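Local coordinates for protein afamin (Homo sapiens, PDB 6FAK) that carries hydrophobic molecules in body fluids, binding vitamin E and keeping lipidated Wnt proteins soluble and active, at residues Val238-Ser243 / Met264-Ser269; Asp299-Asp304 / Arg340-Ser345; Gly310-Ser315 / Ala331-Glu336; Gln320-Asp325 / Asp358-Cys363; Gln392-His397 / Thr435-Cys440. All blocks are in the same frame, centred on the assembly; numbering follows the deposited sequence. Where two conformers were deposited one is given.

Contact 1 of 5, residues Val238-Ser243 / Met264-Ser269; sequences VEDVSS and MNHICS
Asp240 and His266 reach across the groove between two successive helices, 231-250 and 253-268, and meet in a single hydrogen bond. ND1 of His266 gives its N-H to OD2 of Asp240 at 2.6 Å, and the bond is almost straight, with an N-H...O angle of 176°. The acceptor lies in the plane of the imidazole, at its edge, whereas the histidine reaches OD2 on its anti side, some way out of the carboxylate plane; ring and carboxylate are turned 71° against each other. The imidazole is swung there because CG of His266 stands anti to the backbone N (chi1 -168°). Both helices belong to the second albumin-type domain and to the region that forms its pocket for hydrophobic ligands, and this polar bridge joins them at the surface, while Val238 packs on helix 216-225 and Met264 on helix 288-295. Histidine suits the place because it has a nitrogen for each of two acids: NE2 is hydrogen-bonded to OE2 of Glu233, which lies on the same helix as Asp240. Held at both nitrogens, the ring is fixed in rotation, and two acidic neighbours would be expected to favour its protonated form. A leucine here would probably leave the carboxylates of Asp240 and Glu233 without their shared partner and the two helices without this polar tie. Asp240 OD1 has a long, weak ion pair with Lys262.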
# COMPACT_ATOMS: atom_id res chain seq x y z
N VAL A 238 1.87 10.37 -18.56
CA VAL A 238 0.89 10.44 -17.51
C VAL A 238 -0.46 9.86 -17.95
O VAL A 238 -1.10 9.16 -17.14
CB VAL A 238 0.72 11.85 -16.95
CG1 VAL A 238 -0.57 11.99 -16.12
CG2 VAL A 238 1.94 12.23 -16.14
N GLU A 239 -0.88 10.13 -19.19
CA GLU A 239 -2.09 9.51 -19.75
C GLU A 239 -2.03 7.98 -19.78
O GLU A 239 -3.01 7.32 -19.37
CB GLU A 239 -2.41 10.05 -21.16
CG GLU A 239 -2.87 11.49 -21.15
CD GLU A 239 -4.38 11.61 -21.11
OE1 GLU A 239 -5.06 10.75 -20.49
OE2 GLU A 239 -4.90 12.55 -21.74
N ASP A 240 -0.89 7.43 -20.19
CA ASP A 240 -0.68 5.99 -20.17
C ASP A 240 -0.68 5.42 -18.74
O ASP A 240 -1.32 4.37 -18.48
CB ASP A 240 0.62 5.60 -20.89
CG ASP A 240 0.56 5.77 -22.43
OD1 ASP A 240 -0.51 5.99 -23.03
OD2 ASP A 240 1.64 5.68 -23.06
N VAL A 241 -0.00 6.11 -17.81
CA VAL A 241 0.01 5.68 -16.44
C VAL A 241 -1.39 5.71 -15.80
O VAL A 241 -1.74 4.74 -15.10
CB VAL A 241 1.01 6.50 -15.60
CG1 VAL A 241 0.96 6.07 -14.16
CG2 VAL A 241 2.42 6.28 -16.09
N SER A 242 -2.15 6.78 -16.03
CA SER A 242 -3.49 6.88 -15.47
C SER A 242 -4.42 5.74 -15.97
O SER A 242 -5.11 5.11 -15.16
CB SER A 242 -4.09 8.26 -15.73
OG SER A 242 -5.42 8.32 -15.30
N SER A 243 -4.40 5.46 -17.27
CA SER A 243 -5.10 4.28 -17.83
C SER A 243 -4.64 2.98 -17.18
O SER A 243 -5.46 2.15 -16.85
CB SER A 243 -4.91 4.21 -19.39
OG SER A 243 -5.61 5.31 -19.91
N MET A 264 5.88 0.87 -20.06
CA MET A 264 7.32 0.55 -20.10
C MET A 264 7.89 0.74 -21.50
O MET A 264 8.97 1.34 -21.67
CB MET A 264 7.57 -0.86 -19.55
CG MET A 264 7.08 -1.04 -18.13
SD MET A 264 7.62 0.30 -17.05
CE MET A 264 6.76 -0.08 -15.54
N ASN A 265 7.13 0.29 -22.49
CA ASN A 265 7.45 0.55 -23.88
C ASN A 265 7.49 2.04 -24.23
O ASN A 265 8.42 2.47 -24.92
CB ASN A 265 6.52 -0.23 -24.82
CG ASN A 265 6.72 -1.77 -24.71
OD1 ASN A 265 7.66 -2.26 -24.04
ND2 ASN A 265 5.83 -2.53 -25.35
N HIS A 266 6.50 2.81 -23.78
CA HIS A 266 6.53 4.30 -23.92
C HIS A 266 7.83 4.91 -23.31
O HIS A 266 8.55 5.65 -23.97
CB HIS A 266 5.30 4.92 -23.26
CG HIS A 266 5.08 6.36 -23.57
ND1 HIS A 266 3.82 6.90 -23.60
CD2 HIS A 266 5.93 7.37 -23.86
CE1 HIS A 266 3.89 8.18 -23.91
NE2 HIS A 266 5.16 8.49 -24.06
N ILE A 267 8.13 4.56 -22.08
CA ILE A 267 9.36 4.99 -21.42
C ILE A 267 10.60 4.56 -22.24
O ILE A 267 11.36 5.42 -22.70
CB ILE A 267 9.41 4.43 -19.99
CG1 ILE A 267 8.35 5.14 -19.12
CG2 ILE A 267 10.79 4.59 -19.33
CD1 ILE A 267 8.16 4.56 -17.74
N CYS A 268 10.76 3.26 -22.46
CA CYS A 268 11.90 2.71 -23.21
C CYS A 268 12.07 3.20 -24.64
O CYS A 268 13.18 3.52 -25.04
CB CYS A 268 11.86 1.18 -23.22
SG CYS A 268 12.34 0.54 -21.63
N SER A 269 10.98 3.30 -25.39
CA SER A 269 11.07 3.77 -26.78
C SER A 269 11.41 5.26 -26.92
O SER A 269 11.49 5.77 -28.05
CB SER A 269 9.82 3.39 -27.60
OG SER A 269 8.90 4.46 -27.69

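Contact 2 of 5, residues Asp299-Asp304 / Arg340-Ser345; sequences DDRPKD and RHPDLS
Two loops of the second albumin-type domain meet here, the long connection between helices 288-295 and 318-324 and the short link between helices 326-339 and 346-363, and what joins them is Arg301 laid against Pro342. The arginine's guanidinium turns one face to the pyrrolidine ring: CD of Pro342 sits 3.7 Å above the guanidinium plane, displaced toward its rim, and NE of Arg301 is 3.7 Å from CG of Pro342. A bend at chi3 of Arg301 (-77°) turns the guanidinium out of the line of the methylenes, and its CD lies 4.1 Å from CA of Arg340. Over the same face comes the carbonyl of Arg340, whose O is 3.8 Å from NH1 of Arg301, too far for a hydrogen bond. The contact is thus one of van der Waals cover, for which arginine is apt: its flat, delocalised group can lie on an apolar ring while its edge remains available for polar partners. The side chain of Arg340 takes no part; its NH1 makes a salt bridge with Glu336. Proline suits position i+1 of a type I turn, since its fixed phi, here -59°, is what that position needs. The turn from His341 to Leu344, closed by the bond from Leu344 N to His341 O (3.2 Å), is followed by Ser345 as N-cap of helix 346-363, an arrangement typical of a tight link between consecutive helices.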
# COMPACT_ATOMS: atom_id res chain seq x y z
N ASP A 299 16.91 9.93 -11.95
CA ASP A 299 17.92 10.47 -12.87
C ASP A 299 18.45 11.79 -12.31
O ASP A 299 17.77 12.46 -11.52
CB ASP A 299 17.28 10.65 -14.27
CG ASP A 299 18.28 11.02 -15.35
OD1 ASP A 299 19.46 11.30 -15.06
OD2 ASP A 299 17.87 11.04 -16.53
N ASP A 300 19.68 12.15 -12.68
CA ASP A 300 20.28 13.43 -12.28
C ASP A 300 19.51 14.54 -12.97
O ASP A 300 19.16 14.41 -14.15
CB ASP A 300 21.76 13.54 -12.70
CG ASP A 300 22.63 12.40 -12.17
OD1 ASP A 300 22.13 11.53 -11.42
OD2 ASP A 300 23.83 12.37 -12.53
N ARG A 301 19.26 15.63 -12.25
CA ARG A 301 18.65 16.83 -12.85
C ARG A 301 19.58 17.40 -13.90
O ARG A 301 20.80 17.35 -13.73
CB ARG A 301 18.40 17.91 -11.81
CG ARG A 301 17.08 17.80 -11.07
CD ARG A 301 16.98 18.95 -10.09
NE ARG A 301 17.80 18.74 -8.90
CZ ARG A 301 18.24 19.69 -8.07
NH1 ARG A 301 17.96 20.98 -8.31
NH2 ARG A 301 18.96 19.36 -7.01
N PRO A 302 19.01 17.95 -14.99
CA PRO A 302 19.83 18.77 -15.88
C PRO A 302 20.60 19.83 -15.07
O PRO A 302 19.99 20.72 -14.49
CB PRO A 302 18.79 19.41 -16.82
CG PRO A 302 17.70 18.39 -16.90
CD PRO A 302 17.68 17.68 -15.57
N LYS A 303 21.91 19.64 -14.97
CA LYS A 303 22.87 20.64 -14.44
C LYS A 303 22.45 22.13 -14.55
O LYS A 303 22.64 22.90 -13.59
CB LYS A 303 24.27 20.41 -15.08
CG LYS A 303 24.29 20.14 -16.59
CD LYS A 303 25.67 19.72 -17.12
CE LYS A 303 26.73 20.81 -16.99
NZ LYS A 303 27.63 20.59 -15.82
N ASP A 304 21.85 22.52 -15.68
CA ASP A 304 21.29 23.87 -15.85
C ASP A 304 19.93 24.19 -15.15
O ASP A 304 19.33 25.23 -15.44
CB ASP A 304 21.14 24.18 -17.36
CG ASP A 304 19.83 23.65 -17.96
OD1 ASP A 304 19.55 22.42 -17.88
OD2 ASP A 304 19.08 24.47 -18.52
N ARG A 340 12.44 20.13 -9.96
CA ARG A 340 13.44 20.90 -9.24
C ARG A 340 13.55 20.65 -7.75
O ARG A 340 14.40 21.23 -7.12
CB ARG A 340 13.19 22.39 -9.42
CG ARG A 340 13.45 22.87 -10.82
CD ARG A 340 12.98 24.32 -10.90
NE ARG A 340 13.34 24.95 -12.18
CZ ARG A 340 12.68 24.73 -13.30
NH1 ARG A 340 11.66 23.88 -13.31
NH2 ARG A 340 13.06 25.33 -14.41
N HIS A 341 12.70 19.82 -7.17
CA HIS A 341 12.72 19.53 -5.74
C HIS A 341 12.66 18.02 -5.53
O HIS A 341 11.70 17.50 -4.96
CB HIS A 341 11.54 20.23 -5.06
CG HIS A 341 11.62 21.72 -5.08
ND1 HIS A 341 11.17 22.46 -6.15
CD2 HIS A 341 12.15 22.60 -4.20
CE1 HIS A 341 11.39 23.75 -5.91
NE2 HIS A 341 12.00 23.85 -4.74
N PRO A 342 13.71 17.30 -5.97
CA PRO A 342 13.84 15.87 -5.69
C PRO A 342 13.87 15.48 -4.22
O PRO A 342 13.63 14.32 -3.92
CB PRO A 342 15.18 15.49 -6.36
CG PRO A 342 15.94 16.74 -6.38
CD PRO A 342 14.92 17.83 -6.61
N ASP A 343 14.16 16.44 -3.33
CA ASP A 343 14.20 16.21 -1.87
C ASP A 343 12.84 16.24 -1.15
O ASP A 343 12.79 15.99 0.07
CB ASP A 343 15.13 17.25 -1.21
CG ASP A 343 14.78 18.71 -1.56
OD1 ASP A 343 14.43 19.08 -2.74
OD2 ASP A 343 14.94 19.53 -0.63
N LEU A 344 11.76 16.57 -1.87
CA LEU A 344 10.41 16.66 -1.28
C LEU A 344 9.63 15.38 -1.49
O LEU A 344 9.81 14.66 -2.50
CB LEU A 344 9.61 17.85 -1.84
CG LEU A 344 10.22 19.23 -1.60
CD1 LEU A 344 9.35 20.36 -2.12
CD2 LEU A 344 10.60 19.47 -0.15
N SER A 345 8.77 15.08 -0.52
CA SER A 345 7.83 13.97 -0.64
C SER A 345 6.72 14.28 -1.64
O SER A 345 6.45 15.41 -1.94
CB SER A 345 7.23 13.65 0.72
OG SER A 345 6.28 14.62 1.12

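Contact 3 of 5, residues Gly310-Ser315 / Ala331-Glu336; sequences GKFTDS and AKFTFE
Phe312 lays one face of its ring on the helix 326-339 at Phe333, and nearly all the tight packing is between these two. The rings form a T-shaped (edge-to-face) pair, centroids 5.3 Å apart and planes at 82°: CD1 of Phe333 comes edge-on to the face of Phe312, 3.6 Å from its CG and offset toward the rim. On that same face stands the helix backbone, since CA of Phe333 lies 4.0 Å from the Phe312 centroid in a CH-pi contact. Phe333 can serve with both backbone and ring because its CG is anti to the backbone N (chi1 174°), which carries the ring to the flank of the helix. Glu336 adds its aliphatic part, CG being 4.0 Å from CE2 of Phe312 at the ring edge.

Toward the outside the contact loosens. Lys332 only brushes the phenyl, with CG 4.3 Å from CZ of Phe312, and sends its NZ to OE2 of Glu336 in a salt bridge of 3.1 Å. The other oxygen of Glu336, OE1, is held by Arg340 and Arg339. Phenylalanine fits because a wide, flat face can cover the helix backbone and a second ring together. A serine in place of Phe312 would probably open a gap over CA of Phe333 and leave the edge of that ring without its aromatic face.

The loop holding Phe312 is thereby seated on helix 326-339. From helix 346-363, Tyr356 stacks on Phe333 and its hydroxyl hydrogen-bonds Phe312 O, while Thr334 turns to helix 216-225.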
# COMPACT_ATOMS: atom_id res chain seq x y z
N GLY A 310 10.55 31.33 -11.96
CA GLY A 310 9.96 32.65 -11.85
C GLY A 310 8.77 32.86 -12.77
O GLY A 310 8.05 33.81 -12.59
N LYS A 311 8.56 32.00 -13.75
CA LYS A 311 7.36 32.03 -14.57
C LYS A 311 6.05 31.92 -13.73
O LYS A 311 4.98 32.39 -14.21
CB LYS A 311 7.40 30.93 -15.64
CG LYS A 311 6.49 31.17 -16.83
CD LYS A 311 7.22 31.10 -18.17
CE LYS A 311 8.07 32.34 -18.42
NZ LYS A 311 8.86 32.25 -19.69
N PHE A 312 6.12 31.31 -12.53
CA PHE A 312 4.96 31.16 -11.62
C PHE A 312 4.80 32.21 -10.55
O PHE A 312 3.69 32.34 -9.96
CB PHE A 312 4.94 29.74 -11.02
CG PHE A 312 4.77 28.70 -12.09
CD1 PHE A 312 3.56 28.58 -12.75
CD2 PHE A 312 5.85 27.94 -12.53
CE1 PHE A 312 3.40 27.66 -13.77
CE2 PHE A 312 5.68 27.04 -13.56
CZ PHE A 312 4.48 26.89 -14.16
N THR A 313 5.87 32.96 -10.28
CA THR A 313 5.83 34.07 -9.33
C THR A 313 6.29 35.42 -9.86
O THR A 313 5.89 36.44 -9.31
CB THR A 313 6.71 33.73 -8.13
OG1 THR A 313 8.08 33.60 -8.57
CG2 THR A 313 6.25 32.40 -7.49
N ASP A 314 7.16 35.45 -10.87
CA ASP A 314 7.75 36.71 -11.39
C ASP A 314 7.13 37.22 -12.67
O ASP A 314 7.38 38.34 -13.04
CB ASP A 314 9.26 36.53 -11.62
CG ASP A 314 9.99 36.01 -10.38
OD1 ASP A 314 9.38 36.08 -9.28
OD2 ASP A 314 11.15 35.53 -10.51
N SER A 315 6.35 36.40 -13.36
CA SER A 315 5.78 36.78 -14.63
C SER A 315 4.50 37.51 -14.36
O SER A 315 3.80 37.19 -13.39
CB SER A 315 5.49 35.54 -15.45
OG SER A 315 4.68 35.83 -16.57
N ALA A 331 -0.80 21.51 -13.85
CA ALA A 331 0.07 20.39 -14.27
C ALA A 331 1.50 20.84 -14.59
O ALA A 331 2.47 20.20 -14.17
CB ALA A 331 -0.53 19.64 -15.47
N LYS A 332 1.62 21.95 -15.34
CA LYS A 332 2.92 22.51 -15.64
C LYS A 332 3.66 23.01 -14.38
O LYS A 332 4.87 22.81 -14.24
CB LYS A 332 2.84 23.65 -16.65
CG LYS A 332 4.19 23.91 -17.29
CD LYS A 332 4.11 24.81 -18.50
CE LYS A 332 5.39 24.69 -19.37
NZ LYS A 332 6.66 24.44 -18.64
N PHE A 333 2.94 23.66 -13.48
CA PHE A 333 3.52 24.04 -12.18
C PHE A 333 4.03 22.79 -11.42
O PHE A 333 5.16 22.77 -10.94
CB PHE A 333 2.52 24.80 -11.30
CG PHE A 333 3.06 25.06 -9.92
CD1 PHE A 333 4.02 26.04 -9.71
CD2 PHE A 333 2.67 24.23 -8.84
CE1 PHE A 333 4.54 26.24 -8.44
CE2 PHE A 333 3.17 24.44 -7.58
CZ PHE A 333 4.11 25.43 -7.36
N THR A 334 3.22 21.75 -11.40
CA THR A 334 3.55 20.55 -10.67
C THR A 334 4.85 19.91 -11.29
O THR A 334 5.79 19.57 -10.58
CB THR A 334 2.37 19.56 -10.65
OG1 THR A 334 1.16 20.17 -10.14
CG2 THR A 334 2.77 18.32 -9.84
N PHE A 335 4.87 19.83 -12.62
CA PHE A 335 6.04 19.39 -13.40
C PHE A 335 7.30 20.18 -13.04
O PHE A 335 8.34 19.60 -12.64
CB PHE A 335 5.72 19.48 -14.89
CG PHE A 335 6.91 19.42 -15.78
CD1 PHE A 335 7.63 18.23 -15.93
CD2 PHE A 335 7.30 20.54 -16.52
CE1 PHE A 335 8.72 18.18 -16.81
CE2 PHE A 335 8.38 20.49 -17.38
CZ PHE A 335 9.10 19.31 -17.53
N GLU A 336 7.22 21.49 -13.18
CA GLU A 336 8.40 22.35 -12.97
C GLU A 336 8.86 22.32 -11.50
O GLU A 336 10.09 22.21 -11.24
CB GLU A 336 8.11 23.78 -13.41
CG GLU A 336 7.93 23.99 -14.91
CD GLU A 336 9.18 23.64 -15.75
OE1 GLU A 336 10.27 23.49 -15.21
OE2 GLU A 336 9.08 23.51 -16.99

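Contact 4 of 5, residues Gln320-Asp325 / Asp358-Cys363; sequences QERDAD and DLLRNC
Arg322 meets Leu360 and the start of Arg361 where the short helix 318-324 passes the end of helix 346-363. Before it, Glu321 leans on Phe329 of helix 326-339. The chain of Arg322 leaves with CG anti to the backbone N (chi1 -177°), running out toward the other helix, and then bends at chi3. Its CD rests 4.2 Å from CD1 of Leu360, the two side chains running antiparallel alongside one another. Beyond the bend, NH1 stands 3.3 Å from the carbonyl O of Leu360 and 3.8 Å from its CB, with the backbone N of Arg361 near the guanidinium edge. The next residue, Asp323, fixes that group: its OD1 takes side-on bonds from NE (3.0 Å) and NH2 (2.8 Å) of Arg322, both nearly in the guanidinium plane, in a salt bridge between sequence neighbours. Arginine suits the position because its chain can pass alongside a leucine while its charge is paired with Asp323. Asp325 then ends the helix and is the N-cap of the next one, 326-339, with OD2 also hydrogen-bonded to OG1 of Thr328. Phe329 backs both Arg322 and Leu360. Cys363 ties its helix to helix 369-373 through a disulfide with Cys372; helices packed side by side and disulfides at their ends are characteristic of the all-helical albumin fold.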
# COMPACT_ATOMS: atom_id res chain seq x y z
N GLN A 320 -3.52 35.11 -16.31
CA GLN A 320 -4.00 34.83 -17.69
C GLN A 320 -3.74 33.39 -18.08
O GLN A 320 -4.62 32.77 -18.65
CB GLN A 320 -3.36 35.72 -18.76
CG GLN A 320 -3.48 37.18 -18.46
CD GLN A 320 -2.26 37.76 -17.78
OE1 GLN A 320 -2.00 37.49 -16.60
NE2 GLN A 320 -1.52 38.60 -18.51
N GLU A 321 -2.55 32.88 -17.80
CA GLU A 321 -2.22 31.48 -18.14
C GLU A 321 -3.08 30.52 -17.34
O GLU A 321 -3.67 29.56 -17.88
CB GLU A 321 -0.73 31.23 -17.95
CG GLU A 321 0.10 31.82 -19.09
CD GLU A 321 1.62 31.76 -18.81
OE1 GLU A 321 2.00 31.33 -17.69
OE2 GLU A 321 2.43 32.13 -19.70
N ARG A 322 -3.26 30.83 -16.08
CA ARG A 322 -4.15 30.01 -15.25
C ARG A 322 -5.57 30.01 -15.84
O ARG A 322 -6.20 28.95 -16.00
CB ARG A 322 -4.20 30.52 -13.81
CG ARG A 322 -5.06 29.63 -12.96
CD ARG A 322 -5.59 30.30 -11.77
NE ARG A 322 -6.53 31.35 -12.09
CZ ARG A 322 -7.20 32.02 -11.16
NH1 ARG A 322 -7.01 31.73 -9.89
NH2 ARG A 322 -8.01 33.01 -11.50
N ASP A 323 -6.08 31.18 -16.16
CA ASP A 323 -7.50 31.28 -16.59
C ASP A 323 -7.73 30.57 -17.96
O ASP A 323 -8.77 30.02 -18.16
CB ASP A 323 -7.97 32.74 -16.69
CG ASP A 323 -8.22 33.38 -15.33
OD1 ASP A 323 -8.14 32.70 -14.28
OD2 ASP A 323 -8.45 34.63 -15.32
N ALA A 324 -6.76 30.59 -18.87
CA ALA A 324 -6.88 29.99 -20.19
C ALA A 324 -7.06 28.49 -20.10
O ALA A 324 -7.71 27.90 -20.94
CB ALA A 324 -5.63 30.28 -21.00
N ASP A 325 -6.44 27.87 -19.09
CA ASP A 325 -6.47 26.40 -18.94
C ASP A 325 -5.95 26.01 -17.55
O ASP A 325 -4.78 25.65 -17.40
CB ASP A 325 -5.68 25.67 -20.04
CG ASP A 325 -5.98 24.12 -20.06
OD1 ASP A 325 -6.53 23.63 -19.04
OD2 ASP A 325 -5.56 23.41 -21.03
N ASP A 358 -4.85 27.87 -4.18
CA ASP A 358 -5.56 28.77 -3.23
C ASP A 358 -5.00 30.20 -3.24
O ASP A 358 -5.77 31.17 -3.22
CB ASP A 358 -5.54 28.21 -1.79
CG ASP A 358 -6.19 26.83 -1.69
OD1 ASP A 358 -6.95 26.46 -2.64
OD2 ASP A 358 -5.89 26.10 -0.71
N LEU A 359 -3.68 30.33 -3.26
CA LEU A 359 -3.04 31.64 -3.34
C LEU A 359 -3.55 32.45 -4.55
O LEU A 359 -3.88 33.66 -4.44
CB LEU A 359 -1.51 31.46 -3.47
CG LEU A 359 -0.76 32.76 -3.86
CD1 LEU A 359 -0.50 33.51 -2.57
CD2 LEU A 359 0.54 32.46 -4.56
N LEU A 360 -3.53 31.81 -5.72
CA LEU A 360 -3.99 32.45 -6.96
C LEU A 360 -5.47 32.78 -6.96
O LEU A 360 -5.87 33.78 -7.60
CB LEU A 360 -3.61 31.65 -8.19
CG LEU A 360 -2.09 31.45 -8.46
CD1 LEU A 360 -1.93 30.76 -9.78
CD2 LEU A 360 -1.31 32.77 -8.43
N ARG A 361 -6.30 32.00 -6.26
CA ARG A 361 -7.71 32.37 -6.14
C ARG A 361 -7.91 33.70 -5.47
O ARG A 361 -8.75 34.49 -5.90
CB ARG A 361 -8.52 31.31 -5.39
CG ARG A 361 -9.06 30.26 -6.32
CD ARG A 361 -10.43 29.79 -5.92
NE ARG A 361 -10.45 29.30 -4.56
CZ ARG A 361 -11.50 28.71 -3.99
NH1 ARG A 361 -12.63 28.53 -4.69
NH2 ARG A 361 -11.42 28.29 -2.72
N ASN A 362 -7.13 33.94 -4.43
CA ASN A 362 -7.14 35.23 -3.78
C ASN A 362 -6.47 36.32 -4.64
O ASN A 362 -7.12 37.31 -4.99
CB ASN A 362 -6.52 35.12 -2.38
CG ASN A 362 -6.42 36.46 -1.70
OD1 ASN A 362 -5.43 37.18 -1.88
ND2 ASN A 362 -7.44 36.82 -0.91
N CYS A 363 -5.20 36.13 -4.96
CA CYS A 363 -4.39 37.14 -5.67
C CYS A 363 -4.92 37.63 -6.99
O CYS A 363 -4.86 38.84 -7.25
CB CYS A 363 -2.94 36.62 -5.91
SG CYS A 363 -1.95 36.39 -4.40

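Contact 5 of 5, residues Gln392-His397 / Thr435-Cys440; sequences QQECKH and TAFTTC
Glu394 and Cys395 of the long helix 376-417 receive Phe437 of helix 423-440 in the third albumin-type domain, at a point where the family's adjacent-cysteine pattern links helices: Cys395 is bonded to Cys441, and Cys440, next to Cys441 in sequence, to Cys449. Glu394 can be followed outward. Its CB lies 3.3 Å from CE1 of Phe437, the nearest approach across the contact and a snug one. CG passes on at 4.1 Å from CZ of Phe437. The carboxylate carbon CD remains beside the phenyl, 3.8 Å from CZ, and the chain, extended beyond CG, then brings OE1 of Glu394 to the ring's edge, in its plane, 3.6 Å from CZ of Phe437. There the oxygen faces the slightly positive C-H rim and not the electron-rich face, and the carboxylate is turned 78° against the ring. OE1 also has its charged mate, a salt bridge to Arg486, so glutamate serves here with an apolar stem and a paired acid tip. Phenylalanine fills the space between helices, touching Phe398 and Val450 too. At another part of its edge sits the disulfide sulfur, a sulfur-aromatic contact in which SG of Cys395 lies 4.0 Å from CD1 of Phe437.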
# COMPACT_ATOMS: atom_id res chain seq x y z
N GLN A 392 11.62 15.83 11.60
CA GLN A 392 12.81 15.91 12.45
C GLN A 392 12.52 15.50 13.90
O GLN A 392 13.29 14.76 14.50
CB GLN A 392 13.43 17.31 12.39
CG GLN A 392 14.12 17.57 11.08
CD GLN A 392 14.54 19.03 10.89
OE1 GLN A 392 13.91 19.96 11.40
NE2 GLN A 392 15.61 19.23 10.15
N GLN A 393 11.39 15.96 14.45
CA GLN A 393 10.98 15.59 15.81
C GLN A 393 10.70 14.07 15.93
O GLN A 393 11.20 13.41 16.84
CB GLN A 393 9.76 16.43 16.25
CG GLN A 393 10.14 17.90 16.45
CD GLN A 393 9.02 18.76 17.03
OE1 GLN A 393 7.83 18.55 16.76
NE2 GLN A 393 9.41 19.75 17.83
N GLU A 394 9.95 13.52 14.97
CA GLU A 394 9.65 12.10 14.95
C GLU A 394 10.95 11.27 14.84
O GLU A 394 11.09 10.29 15.58
CB GLU A 394 8.66 11.73 13.85
CG GLU A 394 7.26 12.35 13.94
CD GLU A 394 6.47 12.39 12.61
OE1 GLU A 394 7.08 12.46 11.51
OE2 GLU A 394 5.21 12.38 12.64
N CYS A 395 11.89 11.68 13.98
CA CYS A 395 13.18 10.97 13.82
C CYS A 395 14.06 11.04 15.09
O CYS A 395 14.78 10.07 15.39
CB CYS A 395 13.98 11.40 12.57
SG CYS A 395 13.34 10.66 11.03
N LYS A 396 14.00 12.15 15.81
CA LYS A 396 14.76 12.27 17.06
C LYS A 396 14.17 11.30 18.11
O LYS A 396 14.92 10.60 18.79
CB LYS A 396 14.71 13.72 17.58
CG LYS A 396 15.62 14.01 18.77
CD LYS A 396 17.04 13.46 18.58
CE LYS A 396 18.06 14.13 19.50
NZ LYS A 396 17.68 14.12 20.95
N HIS A 397 12.84 11.28 18.21
CA HIS A 397 12.12 10.35 19.07
C HIS A 397 12.48 8.90 18.74
O HIS A 397 12.72 8.13 19.65
CB HIS A 397 10.59 10.57 19.00
CG HIS A 397 10.12 11.80 19.72
ND1 HIS A 397 10.59 12.16 20.96
CD2 HIS A 397 9.23 12.75 19.36
CE1 HIS A 397 10.01 13.29 21.34
NE2 HIS A 397 9.19 13.68 20.38
N THR A 435 7.90 1.61 10.53
CA THR A 435 8.75 1.25 9.38
C THR A 435 9.20 2.42 8.52
O THR A 435 10.30 2.41 7.98
CB THR A 435 8.05 0.16 8.56
OG1 THR A 435 7.93 -0.96 9.43
CG2 THR A 435 8.85 -0.25 7.34
N ALA A 436 8.37 3.45 8.42
CA ALA A 436 8.79 4.69 7.83
C ALA A 436 10.06 5.22 8.50
O ALA A 436 10.97 5.72 7.81
CB ALA A 436 7.70 5.73 7.92
N PHE A 437 10.12 5.14 9.81
CA PHE A 437 11.28 5.67 10.56
C PHE A 437 12.51 4.80 10.56
O PHE A 437 13.63 5.32 10.40
CB PHE A 437 10.87 6.07 11.97
CG PHE A 437 9.79 7.06 11.95
CD1 PHE A 437 10.07 8.37 11.71
CD2 PHE A 437 8.47 6.66 12.02
CE1 PHE A 437 9.07 9.29 11.61
CE2 PHE A 437 7.46 7.59 11.91
CZ PHE A 437 7.76 8.91 11.68
N THR A 438 12.31 3.49 10.66
CA THR A 438 13.42 2.53 10.58
C THR A 438 14.05 2.46 9.20
O THR A 438 15.24 2.24 9.07
CB THR A 438 12.99 1.08 10.94
OG1 THR A 438 12.04 0.61 9.99
CG2 THR A 438 12.40 0.97 12.34
N THR A 439 13.26 2.62 8.17
CA THR A 439 13.75 2.65 6.82
C THR A 439 14.50 3.96 6.47
O THR A 439 15.47 3.90 5.73
CB THR A 439 12.57 2.49 5.85
OG1 THR A 439 11.93 1.24 6.12
CG2 THR A 439 13.01 2.56 4.41
N CYS A 440 14.04 5.11 6.98
CA CYS A 440 14.41 6.42 6.43
C CYS A 440 15.21 7.33 7.32
O CYS A 440 15.82 8.28 6.81
CB CYS A 440 13.13 7.21 6.10
SG CYS A 440 11.95 6.40 5.00

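From the N terminus, contact 1 closes first, the hairpin of helices 231-250 and 253-268, before any of the others opens. Contact 2 then joins the loop after helix 288-295 to the link before helix 346-363, and contact 3 is nested wholly inside the loop it closes, seating the later part of the same connection on helix 326-339. Contact 4 crosses both, because it begins between the segments of contact 3 and ends past those of contact 2, tying helix 318-324 to the end of helix 346-363; its centre is about 12 Å from that of contact 3. Contact 5 follows in series in the third albumin repeat, joining helices 376-417 and 423-440.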